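Long-range contact in methyltransferase 1 (Methanosarcina barkeri, PDB 2I2X), which catalyses methyl transfer from methanol to the cob(I)amide carried by its partner corrinoid protein MtaC, a step of methanogenesis: residues M282-H295 against N301-V315. Numbering follows the deposited sequence.
Sequences MPMTMEGKTSTCAH and NLVMQCCDCWSNESV. With K (potassium ion), chain S.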
loop_
_atom_site.group_PDB
_atom_site.type_symbol
_atom_site.label_atom_id
_atom_site.label_comp_id
_atom_site.label_asym_id
_atom_site.label_seq_id
_atom_site.Cartn_x
_atom_site.Cartn_y
_atom_site.Cartn_z
ATOM N N MET A 282 -11.499 -7.628 -26.861
ATOM C CA MET A 282 -11.485 -6.265 -26.352
ATOM C C MET A 282 -10.605 -6.169 -25.103
ATOM O O MET A 282 -10.432 -7.187 -24.385
ATOM C CB MET A 282 -12.898 -5.809 -26.022
ATOM C CG MET A 282 -13.666 -5.404 -27.257
ATOM S SD MET A 282 -15.429 -5.278 -26.949
ATOM C CE MET A 282 -16.025 -4.798 -28.553
ATOM N N PRO A 283 -10.035 -4.973 -24.847
ATOM C CA PRO A 283 -9.146 -4.818 -23.730
ATOM C C PRO A 283 -9.880 -4.779 -22.388
ATOM O O PRO A 283 -11.053 -4.369 -22.337
ATOM C CB PRO A 283 -8.466 -3.471 -24.022
ATOM C CG PRO A 283 -9.517 -2.714 -24.680
ATOM C CD PRO A 283 -10.136 -3.722 -25.611
ATOM N N MET A 284 -9.174 -5.172 -21.315
ATOM C CA MET A 284 -9.770 -5.259 -19.977
ATOM C C MET A 284 -8.783 -4.797 -18.903
ATOM O O MET A 284 -7.597 -5.096 -18.968
ATOM C CB MET A 284 -10.189 -6.686 -19.664
ATOM C CG MET A 284 -11.170 -7.298 -20.653
ATOM S SD MET A 284 -12.856 -6.623 -20.533
ATOM C CE MET A 284 -13.323 -6.647 -22.272
ATOM N N THR A 285 -9.288 -4.060 -17.916
ATOM C CA THR A 285 -8.541 -3.834 -16.702
ATOM C C THR A 285 -8.695 -5.007 -15.742
ATOM O O THR A 285 -9.762 -5.633 -15.676
ATOM C CB THR A 285 -9.010 -2.562 -16.034
ATOM O OG1 THR A 285 -8.968 -1.517 -17.003
ATOM C CG2 THR A 285 -8.105 -2.194 -14.893
ATOM N N MET A 286 -7.633 -5.297 -14.988
ATOM C CA MET A 286 -7.699 -6.325 -13.932
ATOM C C MET A 286 -7.133 -5.763 -12.633
ATOM O O MET A 286 -6.547 -4.662 -12.631
ATOM C CB MET A 286 -6.956 -7.595 -14.348
ATOM C CG MET A 286 -7.360 -8.152 -15.719
ATOM S SD MET A 286 -9.026 -8.879 -15.829
ATOM C CE MET A 286 -8.899 -10.395 -14.839
ATOM N N GLU A 287 -7.301 -6.509 -11.537
ATOM C CA GLU A 287 -6.750 -6.147 -10.233
ATOM C C GLU A 287 -6.426 -7.417 -9.473
ATOM O O GLU A 287 -7.182 -8.395 -9.533
ATOM C CB GLU A 287 -7.752 -5.335 -9.418
ATOM C CG GLU A 287 -9.023 -6.099 -9.067
ATOM C CD GLU A 287 -10.114 -5.192 -8.541
ATOM O OE1 GLU A 287 -10.296 -4.105 -9.117
ATOM O OE2 GLU A 287 -10.766 -5.539 -7.536
ATOM N N GLY A 288 -5.319 -7.402 -8.740
ATOM C CA GLY A 288 -4.928 -8.557 -7.964
ATOM C C GLY A 288 -3.971 -8.181 -6.859
ATOM O O GLY A 288 -4.302 -7.410 -5.966
ATOM N N LYS A 289 -2.758 -8.694 -6.952
ATOM C CA LYS A 289 -1.768 -8.499 -5.897
ATOM C C LYS A 289 -1.561 -7.034 -5.474
ATOM O O LYS A 289 -1.184 -6.788 -4.320
ATOM C CB LYS A 289 -0.437 -9.133 -6.297
ATOM C CG LYS A 289 0.371 -8.345 -7.289
ATOM C CD LYS A 289 1.773 -8.855 -7.295
ATOM C CE LYS A 289 2.505 -8.536 -8.581
ATOM N NZ LYS A 289 3.785 -9.341 -8.641
ATOM N N THR A 290 -1.764 -6.094 -6.406
ATOM C CA THR A 290 -1.568 -4.680 -6.155
ATOM C C THR A 290 -2.902 -3.939 -5.934
ATOM O O THR A 290 -2.996 -2.706 -6.085
ATOM C CB THR A 290 -0.705 -4.019 -7.236
ATOM O OG1 THR A 290 0.463 -4.813 -7.445
ATOM C CG2 THR A 290 -0.235 -2.599 -6.790
ATOM N N SER A 291 -3.926 -4.693 -5.538
ATOM C CA SER A 291 -5.191 -4.077 -5.074
ATOM C C SER A 291 -5.481 -4.486 -3.627
ATOM O O SER A 291 -6.613 -4.347 -3.159
ATOM C CB SER A 291 -6.381 -4.417 -6.005
ATOM O OG SER A 291 -6.610 -5.825 -6.036
ATOM N N THR A 292 -4.469 -4.974 -2.923
ATOM C CA THR A 292 -4.663 -5.438 -1.536
ATOM C C THR A 292 -5.100 -4.340 -0.562
ATOM O O THR A 292 -5.635 -4.650 0.502
ATOM C CB THR A 292 -3.394 -6.136 -0.968
ATOM O OG1 THR A 292 -2.251 -5.277 -1.158
ATOM C CG2 THR A 292 -3.164 -7.488 -1.657
ATOM N N CYS A 293 -4.842 -3.073 -0.901
ATOM C CA CYS A 293 -5.394 -1.927 -0.159
ATOM C C CYS A 293 -6.925 -1.969 -0.073
ATOM O O CYS A 293 -7.537 -1.473 0.895
ATOM C CB CYS A 293 -4.966 -0.612 -0.813
ATOM S SG CYS A 293 -4.956 -0.657 -2.642
ATOM N N ALA A 294 -7.547 -2.558 -1.085
ATOM C CA ALA A 294 -8.992 -2.748 -1.066
ATOM C C ALA A 294 -9.418 -4.108 -0.506
ATOM O O ALA A 294 -10.399 -4.168 0.234
ATOM C CB ALA A 294 -9.588 -2.518 -2.444
ATOM N N HIS A 295 -8.728 -5.196 -0.858
ATOM C CA HIS A 295 -9.171 -6.529 -0.418
ATOM C C HIS A 295 -8.181 -7.589 -0.773
ATOM O O HIS A 295 -7.396 -7.428 -1.679
ATOM C CB HIS A 295 -10.549 -6.944 -1.046
ATOM C CG HIS A 295 -10.577 -6.881 -2.550
ATOM N ND1 HIS A 295 -10.086 -7.895 -3.352
ATOM C CD2 HIS A 295 -10.992 -5.904 -3.393
ATOM C CE1 HIS A 295 -10.208 -7.549 -4.621
ATOM N NE2 HIS A 295 -10.757 -6.348 -4.674
ATOM N N ASN A 301 -1.385 -12.847 -8.911
ATOM C CA ASN A 301 -0.533 -12.743 -10.093
ATOM C C ASN A 301 -1.248 -13.239 -11.336
ATOM O O ASN A 301 -1.088 -12.692 -12.419
ATOM C CB ASN A 301 0.750 -13.557 -9.935
ATOM C CG ASN A 301 1.742 -12.967 -8.930
ATOM O OD1 ASN A 301 2.184 -13.649 -8.009
ATOM N ND2 ASN A 301 2.121 -11.723 -9.127
ATOM N N LEU A 302 -2.056 -14.281 -11.190
ATOM C CA LEU A 302 -2.688 -14.878 -12.335
ATOM C C LEU A 302 -3.492 -13.863 -13.166
ATOM O O LEU A 302 -3.469 -13.938 -14.401
ATOM C CB LEU A 302 -3.560 -16.039 -11.899
ATOM C CG LEU A 302 -4.418 -16.754 -12.952
ATOM C CD1 LEU A 302 -4.630 -18.168 -12.544
ATOM C CD2 LEU A 302 -5.740 -16.035 -13.179
ATOM N N VAL A 303 -4.183 -12.925 -12.519
ATOM C CA VAL A 303 -5.028 -11.975 -13.244
ATOM C C VAL A 303 -4.261 -11.003 -14.166
ATOM O O VAL A 303 -4.888 -10.265 -14.943
ATOM C CB VAL A 303 -5.903 -11.123 -12.270
ATOM C CG1 VAL A 303 -7.049 -11.974 -11.704
ATOM C CG2 VAL A 303 -5.043 -10.526 -11.132
ATOM N N MET A 304 -2.930 -10.977 -14.078
ATOM C CA MET A 304 -2.141 -10.069 -14.911
ATOM C C MET A 304 -1.945 -10.707 -16.282
ATOM O O MET A 304 -1.612 -10.019 -17.270
ATOM C CB MET A 304 -0.743 -9.774 -14.302
ATOM C CG MET A 304 -0.693 -8.832 -13.083
ATOM S SD MET A 304 0.947 -8.339 -12.402
ATOM C CE MET A 304 1.314 -9.879 -11.619
ATOM N N GLN A 305 -2.171 -12.020 -16.327
ATOM C CA GLN A 305 -1.773 -12.879 -17.436
ATOM C C GLN A 305 -2.138 -12.272 -18.797
ATOM O O GLN A 305 -1.414 -12.447 -19.769
ATOM C CB GLN A 305 -2.424 -14.258 -17.261
ATOM C CG GLN A 305 -3.956 -14.228 -17.456
ATOM C CD GLN A 305 -4.687 -15.446 -16.921
ATOM O OE1 GLN A 305 -4.166 -16.557 -16.885
ATOM N NE2 GLN A 305 -5.933 -15.235 -16.531
ATOM N N CYS A 306 -3.288 -11.594 -18.853
ATOM C CA CYS A 306 -3.755 -10.962 -20.065
ATOM C C CYS A 306 -4.398 -9.608 -19.820
ATOM O O CYS A 306 -5.211 -9.180 -20.624
ATOM C CB CYS A 306 -4.744 -11.855 -20.802
ATOM S SG CYS A 306 -4.121 -13.495 -21.251
ATOM N N CYS A 307 -4.054 -8.918 -18.744
ATOM C CA CYS A 307 -4.656 -7.620 -18.505
ATOM C C CYS A 307 -4.187 -6.595 -19.533
ATOM O O CYS A 307 -3.145 -6.754 -20.121
ATOM C CB CYS A 307 -4.334 -7.119 -17.102
ATOM S SG CYS A 307 -2.576 -6.737 -16.853
ATOM N N ASP A 308 -4.965 -5.535 -19.725
ATOM C CA ASP A 308 -4.531 -4.401 -20.517
ATOM C C ASP A 308 -4.265 -3.221 -19.603
ATOM O O ASP A 308 -3.304 -2.457 -19.819
ATOM C CB ASP A 308 -5.548 -4.066 -21.602
ATOM C CG ASP A 308 -5.754 -5.240 -22.574
ATOM O OD1 ASP A 308 -5.015 -5.311 -23.594
ATOM O OD2 ASP A 308 -6.626 -6.110 -22.298
ATOM N N CYS A 309 -5.101 -3.072 -18.575
ATOM C CA CYS A 309 -4.855 -2.079 -17.520
ATOM C C CYS A 309 -4.825 -2.780 -16.175
ATOM O O CYS A 309 -5.387 -3.866 -16.027
ATOM C CB CYS A 309 -5.878 -0.941 -17.573
ATOM S SG CYS A 309 -6.135 -0.361 -19.288
ATOM N N TRP A 310 -4.145 -2.177 -15.211
ATOM C CA TRP A 310 -3.819 -2.848 -13.954
ATOM C C TRP A 310 -4.136 -1.873 -12.848
ATOM O O TRP A 310 -3.577 -0.765 -12.807
ATOM C CB TRP A 310 -2.357 -3.229 -13.965
ATOM C CG TRP A 310 -1.802 -3.994 -12.789
ATOM C CD1 TRP A 310 -0.669 -3.676 -12.084
ATOM C CD2 TRP A 310 -2.295 -5.217 -12.227
ATOM N NE1 TRP A 310 -0.435 -4.613 -11.109
ATOM C CE2 TRP A 310 -1.407 -5.580 -11.178
ATOM C CE3 TRP A 310 -3.394 -6.044 -12.502
ATOM C CZ2 TRP A 310 -1.585 -6.738 -10.395
ATOM C CZ3 TRP A 310 -3.573 -7.202 -11.728
ATOM C CH2 TRP A 310 -2.668 -7.534 -10.681
ATOM N N SER A 311 -5.071 -2.286 -11.986
ATOM C CA SER A 311 -5.646 -1.429 -10.977
ATOM C C SER A 311 -5.417 -1.864 -9.497
ATOM O O SER A 311 -5.186 -3.038 -9.221
ATOM C CB SER A 311 -7.138 -1.320 -11.277
ATOM O OG SER A 311 -7.872 -0.865 -10.149
ATOM N N ASN A 312 -5.514 -0.898 -8.574
ATOM C CA ASN A 312 -5.430 -1.139 -7.118
ATOM C C ASN A 312 -6.801 -1.177 -6.470
ATOM O O ASN A 312 -6.909 -1.214 -5.232
ATOM C CB ASN A 312 -4.643 -0.010 -6.429
ATOM C CG ASN A 312 -5.394 1.306 -6.482
ATOM O OD1 ASN A 312 -5.780 1.736 -7.557
ATOM N ND2 ASN A 312 -5.648 1.926 -5.319
ATOM N N GLU A 313 -7.844 -1.107 -7.315
ATOM C CA GLU A 313 -9.258 -1.269 -6.932
ATOM C C GLU A 313 -9.768 -0.053 -6.186
ATOM O O GLU A 313 -10.658 0.647 -6.656
ATOM C CB GLU A 313 -9.487 -2.560 -6.138
ATOM C CG GLU A 313 -10.885 -2.733 -5.551
ATOM C CD GLU A 313 -12.018 -2.683 -6.589
ATOM O OE1 GLU A 313 -13.187 -2.551 -6.152
ATOM O OE2 GLU A 313 -11.761 -2.779 -7.822
ATOM N N SER A 314 -9.184 0.211 -5.025
ATOM C CA SER A 314 -9.546 1.367 -4.238
ATOM C C SER A 314 -8.685 1.492 -2.981
ATOM O O SER A 314 -8.243 0.492 -2.405
ATOM C CB SER A 314 -11.001 1.281 -3.817
ATOM O OG SER A 314 -11.411 2.577 -3.424
ATOM N N VAL A 315 -8.477 2.727 -2.553
ATOM C CA VAL A 315 -7.814 3.016 -1.303
ATOM C C VAL A 315 -8.293 4.398 -0.865
ATOM O O VAL A 315 -8.553 5.272 -1.714
ATOM C CB VAL A 315 -6.276 3.019 -1.490
ATOM C CG1 VAL A 315 -5.825 4.179 -2.446
ATOM C CG2 VAL A 315 -5.524 3.043 -0.126
HETATM K K K S . -15.508 -0.708 -7.240
HETATM O O HOH W 1 -3.765 -5.216 -8.675
#
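Thr285 and Met286 pair in parallel with Cys309 and Trp310; the axes of the short strands 285-287 and 309-311 approach to 4.6 Å and diverge by 33°. Met284 O accepts both Asp308 N (2.8 Å) and Cys309 N; farther along, Met286 N binds Cys309 O and Ser311 N binds Met286 O. Asp308 OD2 takes Met284 N from above the carboxylate plane and also salt-bridges Lys277. The bent Met286 chain packs CG against Cys307 CB (3.5 Å) and CE near Val303. Trp310, its CG turned anti to the backbone N (chi1 -177°), extends alongside Gly288, CH2 3.3 Å from Gly288 N; Met304 CG and a water lie over opposite faces, both toward the rim. That water bridges Gly288 N and Ser311 O. Replacing Trp310 with alanine would probably open a gap beside Gly288 and leave Asp336 without the indole N-H it binds. His295 NE2 donates in its ring plane to Glu287 OE2 (3.0 Å). Glu313, beside the zinc ligand Cys269, shares potassium (OE1 to K 3.2 Å) with Glu86 and Glu164, which also binds zinc; Ala294 and Ser314 line the cobamide pocket. In this TIM barrel, strand 309-311 lies between strands 40-43 and 285-287, with helix 273-280 packing on Met284 and Met286 and helix 325-345 on Thr290 and Cys293.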